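PDB 3VTF: UDP-glucose 6-dehydrogenase from Pyrobaculum islandicum, which probably oxidises UDP-glucose to UDP-glucuronate, reducing two molecules of NAD(+) for each sugar nucleotide converted. Local coordinates for residues A[124-129]-A[157-163]. Sequence-based numbering, arbitrary orientation.
Sequences ARAVGR and RAVAEEA
Glu-161 OE1 is gripped end-on by both terminal nitrogens of Arg-125, NH2 at 2.8 Å on its syn side and NH1 on its anti side. Both bonds lie near the guanidinium plane, and the carboxylate is turned only 24° from it. NH1 also donates to the anti lone pair of Glu-162 OE2 at 2.9 Å; this second carboxylate stands almost upright to the guanidinium, 87° between planes. The Arg-125 chain runs extended from CG to NE, passing Ala-158, whose CB lies over the centre of one guanidinium face. Arg-157 NH1 holds the other oxygen of Glu-161, OE2, so Glu-161 bridges the two arginines, and Glu-121 gives Arg-125 NH2 a further salt bridge. Loss of the guanidinium to an alanine at Arg-125 would probably leave Glu-162 OE2 without its salt-bridge mate across the contact and Glu-161 OE1 without both its bonds to this arginine. Beside this network, helices 118-134 and 151-160 pack together in the Rossmann-type NAD-binding domain, one before and one after strand 139-142, with Val-127 and Val-159 both resting on Val-140. With no side chain at Gly-128, its CA comes to 3.6 Å from Val-159 O in a CA-H...O contact. Ala-124 CB meets Ala-158 CB at 3.9 Å, and Val-159 CG2 stands anti to its own carbonyl carbon, which carries it to Ala-124 O and CB. Beyond Gly-128, Glu-162 CB lies against Arg-129 CG, while Arg-129 NE forms a salt bridge with Glu-92 on helix 91-96.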
loop_
_atom_site.group_PDB
_atom_site.type_symbol
_atom_site.label_atom_id
_atom_site.label_comp_id
_atom_site.label_asym_id
_atom_site.label_seq_id
_atom_site.Cartn_x
_atom_site.Cartn_y
_atom_site.Cartn_z
ATOM N N ALA A 124 -33.405 3.754 7.952
ATOM C CA ALA A 124 -33.359 3.367 9.384
ATOM C C ALA A 124 -34.792 3.708 9.985
ATOM O O ALA A 124 -35.299 2.990 10.841
ATOM C CB ALA A 124 -32.322 4.190 10.154
ATOM N N ARG A 125 -35.379 4.806 9.549
ATOM C CA ARG A 125 -36.726 5.192 10.109
ATOM C C ARG A 125 -37.725 4.146 9.660
ATOM O O ARG A 125 -38.639 3.752 10.415
ATOM C CB ARG A 125 -37.130 6.596 9.618
ATOM C CG ARG A 125 -36.299 7.669 10.324
ATOM C CD ARG A 125 -36.867 9.115 10.227
ATOM N NE ARG A 125 -35.899 10.045 10.863
ATOM C CZ ARG A 125 -35.789 10.204 12.187
ATOM N NH1 ARG A 125 -36.628 9.571 12.980
ATOM N NH2 ARG A 125 -34.861 10.973 12.749
ATOM N N ALA A 126 -37.587 3.674 8.401
ATOM C CA ALA A 126 -38.486 2.600 7.963
ATOM C C ALA A 126 -38.334 1.343 8.762
ATOM O O ALA A 126 -39.325 0.650 9.067
ATOM C CB ALA A 126 -38.359 2.308 6.458
ATOM N N VAL A 127 -37.086 1.017 9.096
ATOM C CA VAL A 127 -36.803 -0.094 9.918
ATOM C C VAL A 127 -37.482 0.100 11.268
ATOM O O VAL A 127 -38.130 -0.854 11.748
ATOM C CB VAL A 127 -35.285 -0.344 10.070
ATOM C CG1 VAL A 127 -35.062 -1.415 11.115
ATOM C CG2 VAL A 127 -34.677 -0.856 8.687
ATOM N N GLY A 128 -37.327 1.302 11.849
ATOM C CA GLY A 128 -37.974 1.584 13.169
ATOM C C GLY A 128 -39.526 1.374 13.086
ATOM O O GLY A 128 -40.122 0.750 13.909
ATOM N N ARG A 129 -40.133 1.826 12.018
ATOM C CA ARG A 129 -41.631 1.599 11.844
ATOM C C ARG A 129 -41.966 0.115 11.708
ATOM O O ARG A 129 -42.921 -0.402 12.275
ATOM C CB ARG A 129 -42.034 2.400 10.630
ATOM C CG ARG A 129 -42.081 3.894 10.953
ATOM C CD ARG A 129 -42.866 4.680 9.912
ATOM N NE ARG A 129 -42.158 4.648 8.652
ATOM C CZ ARG A 129 -41.251 5.552 8.242
ATOM N NH1 ARG A 129 -40.974 6.615 8.947
ATOM N NH2 ARG A 129 -40.654 5.400 7.074
ATOM N N ARG A 157 -30.414 5.914 16.485
ATOM C CA ARG A 157 -31.356 6.986 16.935
ATOM C C ARG A 157 -32.587 7.062 16.062
ATOM O O ARG A 157 -33.683 7.156 16.572
ATOM C CB ARG A 157 -30.648 8.354 16.975
ATOM C CG ARG A 157 -31.567 9.455 17.454
ATOM C CD ARG A 157 -30.791 10.773 17.682
ATOM N NE ARG A 157 -29.981 11.153 16.518
ATOM C CZ ARG A 157 -30.504 11.638 15.380
ATOM N NH1 ARG A 157 -31.829 11.743 15.227
ATOM N NH2 ARG A 157 -29.717 11.966 14.348
ATOM N N ALA A 158 -32.408 7.036 14.716
ATOM C CA ALA A 158 -33.509 7.091 13.854
ATOM C C ALA A 158 -34.462 5.862 14.004
ATOM O O ALA A 158 -35.721 6.018 13.927
ATOM C CB ALA A 158 -33.003 7.250 12.395
ATOM N N VAL A 159 -33.898 4.678 14.138
ATOM C CA VAL A 159 -34.648 3.474 14.478
ATOM C C VAL A 159 -35.445 3.680 15.821
ATOM O O VAL A 159 -36.664 3.515 15.851
ATOM C CB VAL A 159 -33.738 2.252 14.612
ATOM C CG1 VAL A 159 -34.610 1.023 14.951
ATOM C CG2 VAL A 159 -32.998 1.954 13.258
ATOM N N ALA A 160 -34.754 4.055 16.898
ATOM C CA ALA A 160 -35.419 4.215 18.226
ATOM C C ALA A 160 -36.545 5.239 18.153
ATOM O O ALA A 160 -37.580 5.039 18.826
ATOM C CB ALA A 160 -34.389 4.571 19.311
ATOM N N GLU A 161 -36.348 6.308 17.367
ATOM C CA GLU A 161 -37.355 7.350 17.278
ATOM C C GLU A 161 -38.659 6.840 16.614
ATOM O O GLU A 161 -39.695 7.501 16.727
ATOM C CB GLU A 161 -36.836 8.598 16.535
ATOM C CG GLU A 161 -35.873 9.437 17.367
ATOM C CD GLU A 161 -35.235 10.572 16.579
ATOM O OE1 GLU A 161 -35.613 10.791 15.390
ATOM O OE2 GLU A 161 -34.289 11.207 17.102
ATOM N N GLU A 162 -38.632 5.687 15.907
ATOM C CA GLU A 162 -39.849 5.174 15.270
ATOM C C GLU A 162 -40.337 3.861 15.843
ATOM O O GLU A 162 -41.392 3.380 15.452
ATOM C CB GLU A 162 -39.657 5.000 13.714
ATOM C CG GLU A 162 -38.973 6.181 13.007
ATOM C CD GLU A 162 -39.872 7.398 13.001
ATOM O OE1 GLU A 162 -41.106 7.175 13.189
ATOM O OE2 GLU A 162 -39.342 8.528 12.852
ATOM N N ALA A 163 -39.531 3.226 16.693
ATOM C CA ALA A 163 -39.732 1.836 17.070
ATOM C C ALA A 163 -40.837 1.748 18.207
ATOM O O ALA A 163 -41.206 0.656 18.579
ATOM C CB ALA A 163 -38.414 1.217 17.586
#